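Local atomic coordinates of stringent starvation protein A homolog (Haemophilus influenzae, PDB entry 3LYK), a protein that probably forms an equimolar complex with the RNA polymerase holoenzyme but not with the core enzyme. Residues S11-I16 with N34-L39; V21-A26 with R189-Q194; P83-Y88 with F150-C155; G134-F139 with K177-Y182. All coordinates share one frame; numbering follows the deposited sequence.

In the fold
The chain has a thioredoxin-like part built on a mixed four-stranded sheet and an all-helical part, as in the GST superfamily. Contact 1 lies in the first and joins strand 30-36 to the turn after strand 3-11, while contact 4 lies among the helices; their centres are about 30 Å apart, on opposite sides of the chain's centre. Contacts 2 and 3 bridge the middle, with centres about 14 Å apart, and touch where Val24 meets Leu152. Contacts 1 and 2 alternate along the chain and touch through Lys22 against Ser11 and Asn34. Contact 2 encloses contacts 3 and 4, which alternate and meet through a probable Asp154-Tyr182 hydrogen bond. Residues distant in sequence thus tie the two parts together.

Contact 1: residues S11-I16 with N34-L39; sequences SNKDDI and NAEVDL
Glu36 and Lys13 make a short hydrogen bond across this contact: Lys13 N donates to Glu36 OE2 at 2.7 Å, and the carboxylate oxygen accepts through its syn lone pair. The glutamate chain leaves the strand with CG anti to the backbone N and bends at the next torsion (chi2 70°), which places CD on the side of the turn. Asn12 works with both ends of its amide. Its ND2 points almost straight at Val37 O, 2.9 Å away and in the planes of both groups, while its OD1 turns back to accept from Asp14 N, an Asx turn laid over the type I turn of Asn12-Asp15.

Ser11 supplies the backbone pairing of two parallel strands. Ser11 N reaches Ala35 O at 3.1 Å, and Ser11 O receives Val37 N at 2.8 Å. Its hydroxyl lies 2.9 Å from Asn34 OD1, a weak pairing, and also meets an ordered water. That water accepts from Asn34 ND2 and donates to Glu36 OE1 at 2.6 Å, so both oxygens of the glutamate are engaged.

Around this polar network, the apolar part is the buried Val37, which packs on Phe10 and Val55. The CB and CG of Lys13 lie against Glu36 OE2, their chains crossing at about a right angle, and Leu39 CD1 rests 4.1 Å from Asn12 CG. From helix 16-27, Lys22 touches Ser11 and Asn34, and Asp15 caps the start of that helix through Cys18 N. Strand 3-11, helix 16-27 and strand 30-36 form the beta-alpha-beta unit that opens the thioredoxin-like domain of the GST superfamily.

Contact 2: residues V21-A26 with R189-Q194; sequences VKIVLA and RDSFLQ
Ala26 and Ser191 bring two helices together where their CA atoms lie only 4.7 Å apart. The methyl of Ala26 faces the other helix and meets Ser191 CB at 3.8 Å and Ser191 O at 3.7 Å. One turn earlier, Ile23 O lies 3.7 Å from the same Ser191 CB, so this carbon fits between the backbone of one turn and the methyl of the next. With such small residues at the crossing, the axes of the short helical segments approach to 8.0 Å, their directions 129° apart.

On the inner side, Ile23 sends CD1 to Phe192, 3.9 Å from CD1 of the ring, meeting it at a slant. Phe192 points its CB away from the other helix; its ring also meets His19, Phe187 and, edge-to-face, Trp162.

The solvent side is looser. Exposed Gln194, extended beyond CG, brings CB, CD and NE2 near the Ala26 methyl, with NE2 3.6 Å from the alanine CB. No hydrogen bond joins these two segments at all; the polar tie comes from Glu27, the next residue of the first helix, whose OE2 bonds Ser191 OG and forms a salt bridge with Arg189. This is a helix-helix interface between the thioredoxin-like and all-helical domains of a GST-fold protein.

Contact 3: residues P83-Y88 with F150-C155; sequences PLMQVY and FGLVDC
Leu84 O accepts the N-H of Leu152 at 2.9 Å, with the donor in the carbonyl plane and on a lone pair; this is the one direct hydrogen bond between the two segments. Side chains close in around it. The two methyls of Leu152 divide between neighbours: CD2 lies 3.7 Å from Leu84 CB, while CD1 meets CG and SE of selenomethionine Met85, both at 3.7 Å. The selenomethionine chain bends at chi2 and again at chi3, bringing CE back within 4.1 Å of the same methyl. Leu84 and Phe150 run side by side, pointing the same way, and Leu84 CD2 comes up to the edge of the Phe150 ring.

Gly151 slips past the loop backbone, its CA 3.3 Å from Leu84 O. An ordered water donates to both Pro83 O and Phe150 O, extending the link on that side.

Behind this shell, Asp154 holds Gly151, just before Leu152: its OD2 takes the Gly151 N-H at 2.9 Å through the anti lone pair. Its other oxygen bonds Phe145 N. Asp76, on helix 68-78, holds Leu84 N.

The carbonyl of the buried Leu84 thus takes the N-H of Leu152, and the buried Asp154 carboxylate is gripped by Gly151 N and Phe145 N, with a further hydrogen-bond partner, which would be consistent with an ionised group.

Contact 4: residues G134-F139 with K177-Y182; sequences GIAPIF and KAIKAY
Phe139, from the loop that leaves helix 118-134, packs on helix 176-187 in the all-helical part of the GST fold, against Ala178, Ile179 and Tyr182. Ala178 and Tyr182 stand one turn apart, and Ile179 follows Ala178 directly, bringing its CD1 to the same ring. Residues 136-139 have helical backbone angles, and the turn they make directs the phenylalanine CB toward the helix.

The near side of Phe139 rests on Ala178, whose CB lies 3.8 Å from both CB and CD2 of the phenylalanine. The far end of the ring divides between two partners. CE2 meets CD1 of Ile179 at 3.5 Å, the two side chains crossing at about a right angle, and CE1 comes to 3.3 Å from CD1 of Tyr182. With its CG anti to the backbone N (chi1 177°), Tyr182 brings that CG within 3.5 Å of Phe139 CE1, and CZ of Phe139 sits over one face of the tyrosine ring. The two planes are inclined by 38° with centroids 5.0 Å apart, an oblique pairing.

Both faces of the Phe139 ring have neighbours: Ala178 O lies above one, toward the rim, and CG2 of the adjoining Ile138 over the centre of the other. Ala136 and Ile135 add wider contacts to Ile179 CD1, the latter at 4.4 Å between the two CD1 atoms. No hydrogen bond crosses the interface; the Tyr182 hydroxyl instead bonds Asp154 of helix 152-165, and Phe145 touches both aromatic residues. What results is a partly buried apolar loop-on-helix interface at the periphery of the GST C-terminal helical domain.

Contact 1: residues S11-I16 with N34-L39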
# COMPACT_ATOMS: atom_id res chain seq x y z
N SER B 11 -1.36 -11.74 -15.98
CA SER B 11 -0.63 -12.31 -14.88
C SER B 11 0.42 -13.27 -15.35
O SER B 11 0.38 -13.76 -16.48
CB SER B 11 -1.57 -13.08 -13.91
OG SER B 11 -2.22 -14.10 -14.60
N ASN B 12 1.32 -13.59 -14.42
CA ASN B 12 2.28 -14.66 -14.64
C ASN B 12 2.07 -15.75 -13.61
O ASN B 12 1.91 -15.46 -12.42
CB ASN B 12 3.71 -14.11 -14.60
CG ASN B 12 4.75 -15.20 -14.71
OD1 ASN B 12 5.10 -15.81 -13.71
ND2 ASN B 12 5.19 -15.50 -15.94
N LYS B 13 2.07 -17.00 -14.07
CA LYS B 13 1.75 -18.15 -13.21
C LYS B 13 2.74 -18.44 -12.08
O LYS B 13 2.41 -19.17 -11.18
CB LYS B 13 1.57 -19.44 -14.07
CG LYS B 13 2.84 -19.88 -14.80
CD LYS B 13 2.55 -21.28 -15.41
CE LYS B 13 3.16 -21.44 -16.78
NZ LYS B 13 4.65 -21.47 -16.71
N ASP B 14 3.95 -17.89 -12.12
CA ASP B 14 4.87 -18.10 -11.02
C ASP B 14 5.00 -16.90 -10.09
O ASP B 14 5.78 -16.95 -9.13
CB ASP B 14 6.27 -18.44 -11.56
CG ASP B 14 6.28 -19.76 -12.36
OD1 ASP B 14 5.68 -20.77 -11.92
OD2 ASP B 14 6.87 -19.77 -13.45
N ASP B 15 4.27 -15.82 -10.38
CA ASP B 15 4.41 -14.58 -9.61
C ASP B 15 3.48 -14.60 -8.37
O ASP B 15 2.29 -14.87 -8.48
CB ASP B 15 4.13 -13.39 -10.53
CG ASP B 15 4.21 -12.06 -9.81
OD1 ASP B 15 5.32 -11.58 -9.60
OD2 ASP B 15 3.16 -11.50 -9.42
N ILE B 16 4.04 -14.35 -7.19
CA ILE B 16 3.32 -14.48 -5.93
C ILE B 16 2.15 -13.48 -5.79
O ILE B 16 1.09 -13.81 -5.22
CB ILE B 16 4.30 -14.46 -4.72
CG1 ILE B 16 3.59 -14.85 -3.43
CG2 ILE B 16 5.06 -13.09 -4.57
CD1 ILE B 16 4.53 -15.16 -2.32
N ASN B 34 -7.94 -15.15 -17.95
CA ASN B 34 -6.51 -15.11 -17.62
C ASN B 34 -5.65 -14.85 -18.87
O ASN B 34 -5.71 -15.62 -19.83
CB ASN B 34 -6.07 -16.42 -16.94
CG ASN B 34 -4.77 -16.25 -16.16
OD1 ASN B 34 -4.72 -15.51 -15.18
ND2 ASN B 34 -3.70 -16.89 -16.62
N ALA B 35 -4.86 -13.78 -18.89
CA ALA B 35 -3.95 -13.59 -20.02
C ALA B 35 -2.55 -13.75 -19.48
O ALA B 35 -2.04 -12.86 -18.77
CB ALA B 35 -4.14 -12.23 -20.70
N GLU B 36 -1.95 -14.89 -19.80
CA GLU B 36 -0.65 -15.25 -19.28
C GLU B 36 0.39 -14.33 -19.91
O GLU B 36 0.31 -14.00 -21.07
CB GLU B 36 -0.30 -16.73 -19.58
CG GLU B 36 1.01 -17.14 -18.94
CD GLU B 36 0.93 -17.24 -17.41
OE1 GLU B 36 -0.19 -17.30 -16.86
OE2 GLU B 36 2.00 -17.27 -16.75
N VAL B 37 1.37 -13.89 -19.13
CA VAL B 37 2.39 -13.02 -19.69
C VAL B 37 3.75 -13.52 -19.26
O VAL B 37 3.97 -13.92 -18.11
CB VAL B 37 2.25 -11.49 -19.33
CG1 VAL B 37 0.80 -11.03 -19.17
CG2 VAL B 37 3.09 -11.11 -18.17
N ASP B 38 4.67 -13.46 -20.20
CA ASP B 38 6.08 -13.75 -19.99
C ASP B 38 6.74 -12.44 -19.61
O ASP B 38 6.63 -11.45 -20.33
CB ASP B 38 6.62 -14.26 -21.33
CG ASP B 38 8.07 -14.70 -21.26
OD1 ASP B 38 8.34 -15.87 -21.59
OD2 ASP B 38 8.94 -13.89 -20.93
N LEU B 39 7.41 -12.42 -18.47
CA LEU B 39 8.05 -11.20 -17.96
C LEU B 39 9.12 -10.57 -18.86
O LEU B 39 9.32 -9.37 -18.80
CB LEU B 39 8.54 -11.38 -16.51
CG LEU B 39 7.35 -11.83 -15.61
CD1 LEU B 39 7.79 -12.46 -14.29
CD2 LEU B 39 6.38 -10.70 -15.36
O HOH W 1 -1.26 -16.68 -14.56

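Contact 2: residues V21-A26 with R189-Q194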
# COMPACT_ATOMS: atom_id res chain seq x y z
N VAL B 21 -3.97 -12.37 -6.04
CA VAL B 21 -5.13 -11.85 -6.72
C VAL B 21 -6.06 -12.99 -7.23
O VAL B 21 -7.31 -12.92 -7.06
CB VAL B 21 -4.73 -10.89 -7.89
CG1 VAL B 21 -5.97 -10.46 -8.72
CG2 VAL B 21 -4.07 -9.60 -7.32
N LYS B 22 -5.47 -14.05 -7.77
CA LYS B 22 -6.32 -15.21 -8.22
C LYS B 22 -7.05 -15.84 -7.08
O LYS B 22 -8.14 -16.28 -7.25
CB LYS B 22 -5.52 -16.29 -8.96
CG LYS B 22 -4.89 -15.81 -10.25
CD LYS B 22 -3.96 -16.94 -10.74
CE LYS B 22 -3.51 -16.70 -12.14
NZ LYS B 22 -2.45 -17.72 -12.44
N ILE B 23 -6.47 -15.90 -5.89
CA ILE B 23 -7.22 -16.47 -4.77
C ILE B 23 -8.43 -15.58 -4.46
O ILE B 23 -9.55 -16.06 -4.26
CB ILE B 23 -6.33 -16.57 -3.55
CG1 ILE B 23 -5.23 -17.59 -3.82
CG2 ILE B 23 -7.17 -16.94 -2.31
CD1 ILE B 23 -4.15 -17.59 -2.70
N VAL B 24 -8.21 -14.26 -4.48
CA VAL B 24 -9.35 -13.34 -4.18
C VAL B 24 -10.43 -13.41 -5.24
O VAL B 24 -11.63 -13.47 -4.91
CB VAL B 24 -8.86 -11.88 -3.93
CG1 VAL B 24 -10.03 -10.94 -3.77
CG2 VAL B 24 -7.92 -11.90 -2.65
N LEU B 25 -10.04 -13.45 -6.51
CA LEU B 25 -11.03 -13.62 -7.60
C LEU B 25 -11.89 -14.89 -7.43
O LEU B 25 -13.10 -14.83 -7.64
CB LEU B 25 -10.38 -13.61 -8.98
CG LEU B 25 -9.84 -12.25 -9.46
CD1 LEU B 25 -8.76 -12.38 -10.55
CD2 LEU B 25 -10.98 -11.36 -9.97
N ALA B 26 -11.26 -15.99 -6.98
CA ALA B 26 -11.95 -17.26 -6.82
C ALA B 26 -12.81 -17.24 -5.56
O ALA B 26 -13.92 -17.75 -5.60
CB ALA B 26 -10.94 -18.43 -6.79
N ARG B 189 -8.96 -25.19 0.35
CA ARG B 189 -10.14 -24.33 0.17
C ARG B 189 -10.46 -24.29 -1.31
O ARG B 189 -9.52 -24.30 -2.12
CB ARG B 189 -9.83 -22.88 0.61
CG ARG B 189 -9.93 -22.65 2.07
CD ARG B 189 -9.68 -21.15 2.36
NE ARG B 189 -10.85 -20.31 2.10
CZ ARG B 189 -11.87 -20.12 2.95
NH1 ARG B 189 -11.92 -20.74 4.11
NH2 ARG B 189 -12.87 -19.31 2.62
N ASP B 190 -11.74 -24.20 -1.67
CA ASP B 190 -12.13 -24.12 -3.10
C ASP B 190 -11.37 -23.04 -3.87
O ASP B 190 -10.97 -23.25 -5.04
CB ASP B 190 -13.63 -23.83 -3.30
CG ASP B 190 -14.51 -25.07 -3.02
OD1 ASP B 190 -13.95 -26.21 -2.90
OD2 ASP B 190 -15.77 -24.92 -2.91
N SER B 191 -11.16 -21.89 -3.23
CA SER B 191 -10.53 -20.76 -3.95
C SER B 191 -9.06 -21.04 -4.22
O SER B 191 -8.53 -20.72 -5.28
CB SER B 191 -10.70 -19.43 -3.18
OG SER B 191 -10.16 -19.52 -1.85
N PHE B 192 -8.38 -21.61 -3.24
CA PHE B 192 -6.98 -21.92 -3.41
C PHE B 192 -6.82 -22.97 -4.51
O PHE B 192 -5.97 -22.80 -5.40
CB PHE B 192 -6.32 -22.39 -2.11
CG PHE B 192 -4.84 -22.45 -2.22
CD1 PHE B 192 -4.06 -21.35 -1.86
CD2 PHE B 192 -4.22 -23.56 -2.78
CE1 PHE B 192 -2.66 -21.38 -2.03
CE2 PHE B 192 -2.83 -23.62 -2.95
CZ PHE B 192 -2.03 -22.53 -2.57
N LEU B 193 -7.65 -24.01 -4.46
CA LEU B 193 -7.68 -25.04 -5.53
C LEU B 193 -7.83 -24.43 -6.91
O LEU B 193 -7.02 -24.72 -7.79
CB LEU B 193 -8.81 -26.05 -5.28
CG LEU B 193 -8.63 -26.84 -3.99
CD1 LEU B 193 -9.93 -27.59 -3.68
CD2 LEU B 193 -7.45 -27.81 -4.15
N GLN B 194 -8.81 -23.54 -7.11
CA GLN B 194 -8.91 -22.82 -8.37
C GLN B 194 -7.70 -21.98 -8.71
O GLN B 194 -7.36 -21.86 -9.87
CB GLN B 194 -10.11 -21.90 -8.39
CG GLN B 194 -11.43 -22.62 -8.58
CD GLN B 194 -12.58 -21.69 -8.35
OE1 GLN B 194 -13.37 -21.89 -7.44
NE2 GLN B 194 -12.65 -20.62 -9.15

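Contact 3: residues P83-Y88 with F150-C155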
# COMPACT_ATOMS: atom_id res chain seq x y z
N PRO B 83 -16.83 -11.88 3.00
CA PRO B 83 -15.95 -10.77 3.40
C PRO B 83 -14.51 -11.28 3.64
O PRO B 83 -14.30 -12.28 4.33
CB PRO B 83 -16.60 -10.21 4.70
CG PRO B 83 -17.55 -11.39 5.21
CD PRO B 83 -17.95 -12.14 3.95
N LEU B 84 -13.53 -10.62 3.04
CA LEU B 84 -12.14 -11.01 3.29
C LEU B 84 -11.42 -10.01 4.22
O LEU B 84 -10.22 -10.12 4.49
CB LEU B 84 -11.41 -11.16 1.95
CG LEU B 84 -12.02 -12.20 0.99
CD1 LEU B 84 -11.21 -12.30 -0.31
CD2 LEU B 84 -12.01 -13.59 1.68
N MSE B 85 -12.16 -9.01 4.70
CA MSE B 85 -11.66 -8.09 5.77
C MSE B 85 -12.73 -7.94 6.80
O MSE B 85 -13.90 -8.16 6.51
CB MSE B 85 -11.43 -6.72 5.16
CG MSE B 85 -10.44 -6.82 4.09
SE MSE B 85 -8.73 -6.29 4.83
CE MSE B 85 -9.21 -4.66 3.94
N GLN B 86 -12.37 -7.53 8.00
CA GLN B 86 -13.43 -7.29 8.97
C GLN B 86 -14.05 -5.97 8.71
O GLN B 86 -13.68 -5.24 7.80
CB GLN B 86 -12.88 -7.33 10.36
CG GLN B 86 -11.85 -8.38 10.47
CD GLN B 86 -11.76 -8.92 11.84
OE1 GLN B 86 -12.68 -8.78 12.65
NE2 GLN B 86 -10.64 -9.54 12.14
N VAL B 87 -15.00 -5.67 9.56
CA VAL B 87 -15.91 -4.55 9.40
C VAL B 87 -15.33 -3.32 10.12
O VAL B 87 -15.45 -2.18 9.65
CB VAL B 87 -17.28 -5.02 10.02
CG1 VAL B 87 -18.33 -3.93 10.01
CG2 VAL B 87 -17.80 -6.29 9.23
N TYR B 88 -14.67 -3.56 11.24
CA TYR B 88 -14.34 -2.51 12.19
C TYR B 88 -12.94 -1.90 11.98
O TYR B 88 -12.02 -2.59 11.61
CB TYR B 88 -14.56 -3.04 13.63
CG TYR B 88 -16.03 -3.28 13.88
CD1 TYR B 88 -16.89 -2.21 14.13
CD2 TYR B 88 -16.58 -4.57 13.78
CE1 TYR B 88 -18.26 -2.40 14.30
CE2 TYR B 88 -17.97 -4.79 13.97
CZ TYR B 88 -18.81 -3.69 14.23
OH TYR B 88 -20.16 -3.89 14.43
N PHE B 150 -11.08 -16.81 7.35
CA PHE B 150 -10.13 -16.68 6.26
C PHE B 150 -10.25 -15.27 5.68
O PHE B 150 -11.36 -14.79 5.49
CB PHE B 150 -10.49 -17.69 5.16
CG PHE B 150 -9.57 -17.64 3.97
CD1 PHE B 150 -8.37 -18.33 3.98
CD2 PHE B 150 -9.93 -16.94 2.83
CE1 PHE B 150 -7.53 -18.34 2.87
CE2 PHE B 150 -9.09 -16.93 1.71
CZ PHE B 150 -7.89 -17.63 1.73
N GLY B 151 -9.12 -14.63 5.36
CA GLY B 151 -9.20 -13.27 4.82
C GLY B 151 -7.98 -12.91 4.02
O GLY B 151 -7.13 -13.79 3.73
N LEU B 152 -7.86 -11.61 3.70
CA LEU B 152 -6.74 -11.11 2.89
C LEU B 152 -5.36 -11.42 3.46
O LEU B 152 -4.43 -11.61 2.69
CB LEU B 152 -6.88 -9.61 2.57
CG LEU B 152 -8.09 -9.16 1.74
CD1 LEU B 152 -8.02 -7.61 1.42
CD2 LEU B 152 -8.24 -9.97 0.44
N VAL B 153 -5.21 -11.44 4.78
CA VAL B 153 -3.88 -11.80 5.36
C VAL B 153 -3.47 -13.24 4.92
O VAL B 153 -2.31 -13.50 4.55
CB VAL B 153 -3.90 -11.70 6.91
CG1 VAL B 153 -2.55 -12.07 7.51
CG2 VAL B 153 -4.32 -10.24 7.36
N ASP B 154 -4.43 -14.15 4.93
CA ASP B 154 -4.19 -15.53 4.46
C ASP B 154 -3.85 -15.56 2.96
O ASP B 154 -3.07 -16.40 2.53
CB ASP B 154 -5.41 -16.39 4.77
CG ASP B 154 -5.75 -16.36 6.24
OD1 ASP B 154 -4.96 -16.91 7.05
OD2 ASP B 154 -6.77 -15.72 6.60
N CYS B 155 -4.39 -14.60 2.19
CA CYS B 155 -4.02 -14.45 0.80
C CYS B 155 -2.57 -14.00 0.65
O CYS B 155 -2.01 -14.13 -0.44
CB CYS B 155 -4.97 -13.51 0.06
SG CYS B 155 -6.68 -14.15 0.09
O HOH W 2 -12.33 -12.43 6.75

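Contact 4: residues G134-F139 with K177-Y182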
# COMPACT_ATOMS: atom_id res chain seq x y z
N GLY B 134 8.94 -20.05 14.46
CA GLY B 134 8.84 -19.06 15.53
C GLY B 134 7.45 -18.49 15.79
O GLY B 134 7.09 -18.24 16.93
N ILE B 135 6.65 -18.31 14.74
CA ILE B 135 5.28 -17.78 14.93
C ILE B 135 4.19 -18.84 15.10
O ILE B 135 3.01 -18.52 15.21
CB ILE B 135 4.89 -16.66 13.90
CG1 ILE B 135 5.02 -17.14 12.44
CG2 ILE B 135 5.75 -15.43 14.12
CD1 ILE B 135 3.85 -17.96 11.96
N ALA B 136 4.61 -20.10 15.18
CA ALA B 136 3.68 -21.20 15.45
C ALA B 136 2.66 -20.96 16.59
O ALA B 136 1.50 -21.33 16.45
CB ALA B 136 4.46 -22.48 15.71
N PRO B 137 3.08 -20.36 17.72
CA PRO B 137 2.13 -20.13 18.81
C PRO B 137 0.86 -19.38 18.39
O PRO B 137 -0.19 -19.56 18.99
CB PRO B 137 2.94 -19.29 19.81
CG PRO B 137 4.35 -19.76 19.61
CD PRO B 137 4.45 -19.94 18.11
N ILE B 138 0.97 -18.55 17.36
CA ILE B 138 -0.17 -17.87 16.74
C ILE B 138 -1.44 -18.73 16.58
O ILE B 138 -2.55 -18.27 16.85
CB ILE B 138 0.27 -17.25 15.40
CG1 ILE B 138 0.77 -15.83 15.62
CG2 ILE B 138 -0.83 -17.26 14.37
CD1 ILE B 138 2.12 -15.71 16.31
N PHE B 139 -1.27 -20.00 16.18
CA PHE B 139 -2.42 -20.86 15.88
C PHE B 139 -3.10 -21.53 17.08
O PHE B 139 -4.25 -21.97 16.98
CB PHE B 139 -2.04 -21.89 14.83
CG PHE B 139 -1.45 -21.29 13.58
CD1 PHE B 139 -2.28 -20.75 12.59
CD2 PHE B 139 -0.06 -21.26 13.39
CE1 PHE B 139 -1.72 -20.19 11.43
CE2 PHE B 139 0.50 -20.72 12.23
CZ PHE B 139 -0.32 -20.18 11.25
N LYS B 177 3.33 -28.79 13.99
CA LYS B 177 1.94 -29.27 13.94
C LYS B 177 0.91 -28.18 13.55
O LYS B 177 0.01 -28.42 12.73
CB LYS B 177 1.52 -29.94 15.26
CG LYS B 177 1.57 -31.46 15.21
CD LYS B 177 1.93 -32.04 16.59
CE LYS B 177 3.13 -32.99 16.50
NZ LYS B 177 3.43 -33.61 17.83
N ALA B 178 1.03 -27.02 14.18
CA ALA B 178 0.18 -25.86 13.86
C ALA B 178 0.37 -25.37 12.41
O ALA B 178 -0.60 -25.05 11.74
CB ALA B 178 0.41 -24.73 14.87
N ILE B 179 1.61 -25.32 11.91
CA ILE B 179 1.88 -24.89 10.53
C ILE B 179 1.29 -25.87 9.47
O ILE B 179 0.67 -25.44 8.48
CB ILE B 179 3.39 -24.66 10.25
CG1 ILE B 179 4.04 -23.77 11.30
CG2 ILE B 179 3.58 -23.99 8.91
CD1 ILE B 179 3.48 -22.30 11.36
N LYS B 180 1.45 -27.17 9.70
CA LYS B 180 0.86 -28.19 8.82
C LYS B 180 -0.64 -28.13 8.84
O LYS B 180 -1.28 -28.28 7.81
CB LYS B 180 1.31 -29.60 9.24
CG LYS B 180 2.75 -29.91 8.91
CD LYS B 180 3.21 -31.13 9.73
CE LYS B 180 4.50 -31.73 9.20
NZ LYS B 180 4.97 -32.80 10.13
N ALA B 181 -1.21 -27.94 10.03
CA ALA B 181 -2.66 -27.79 10.14
C ALA B 181 -3.15 -26.55 9.34
O ALA B 181 -4.14 -26.62 8.60
CB ALA B 181 -3.11 -27.75 11.65
N TYR B 182 -2.45 -25.42 9.46
CA TYR B 182 -2.84 -24.21 8.71
C TYR B 182 -2.77 -24.44 7.19
O TYR B 182 -3.67 -24.08 6.44
CB TYR B 182 -1.92 -23.03 9.11
CG TYR B 182 -2.18 -21.76 8.35
CD1 TYR B 182 -3.33 -20.99 8.62
CD2 TYR B 182 -1.30 -21.34 7.33
CE1 TYR B 182 -3.58 -19.79 7.91
CE2 TYR B 182 -1.53 -20.15 6.62
CZ TYR B 182 -2.67 -19.38 6.91
OH TYR B 182 -2.89 -18.24 6.19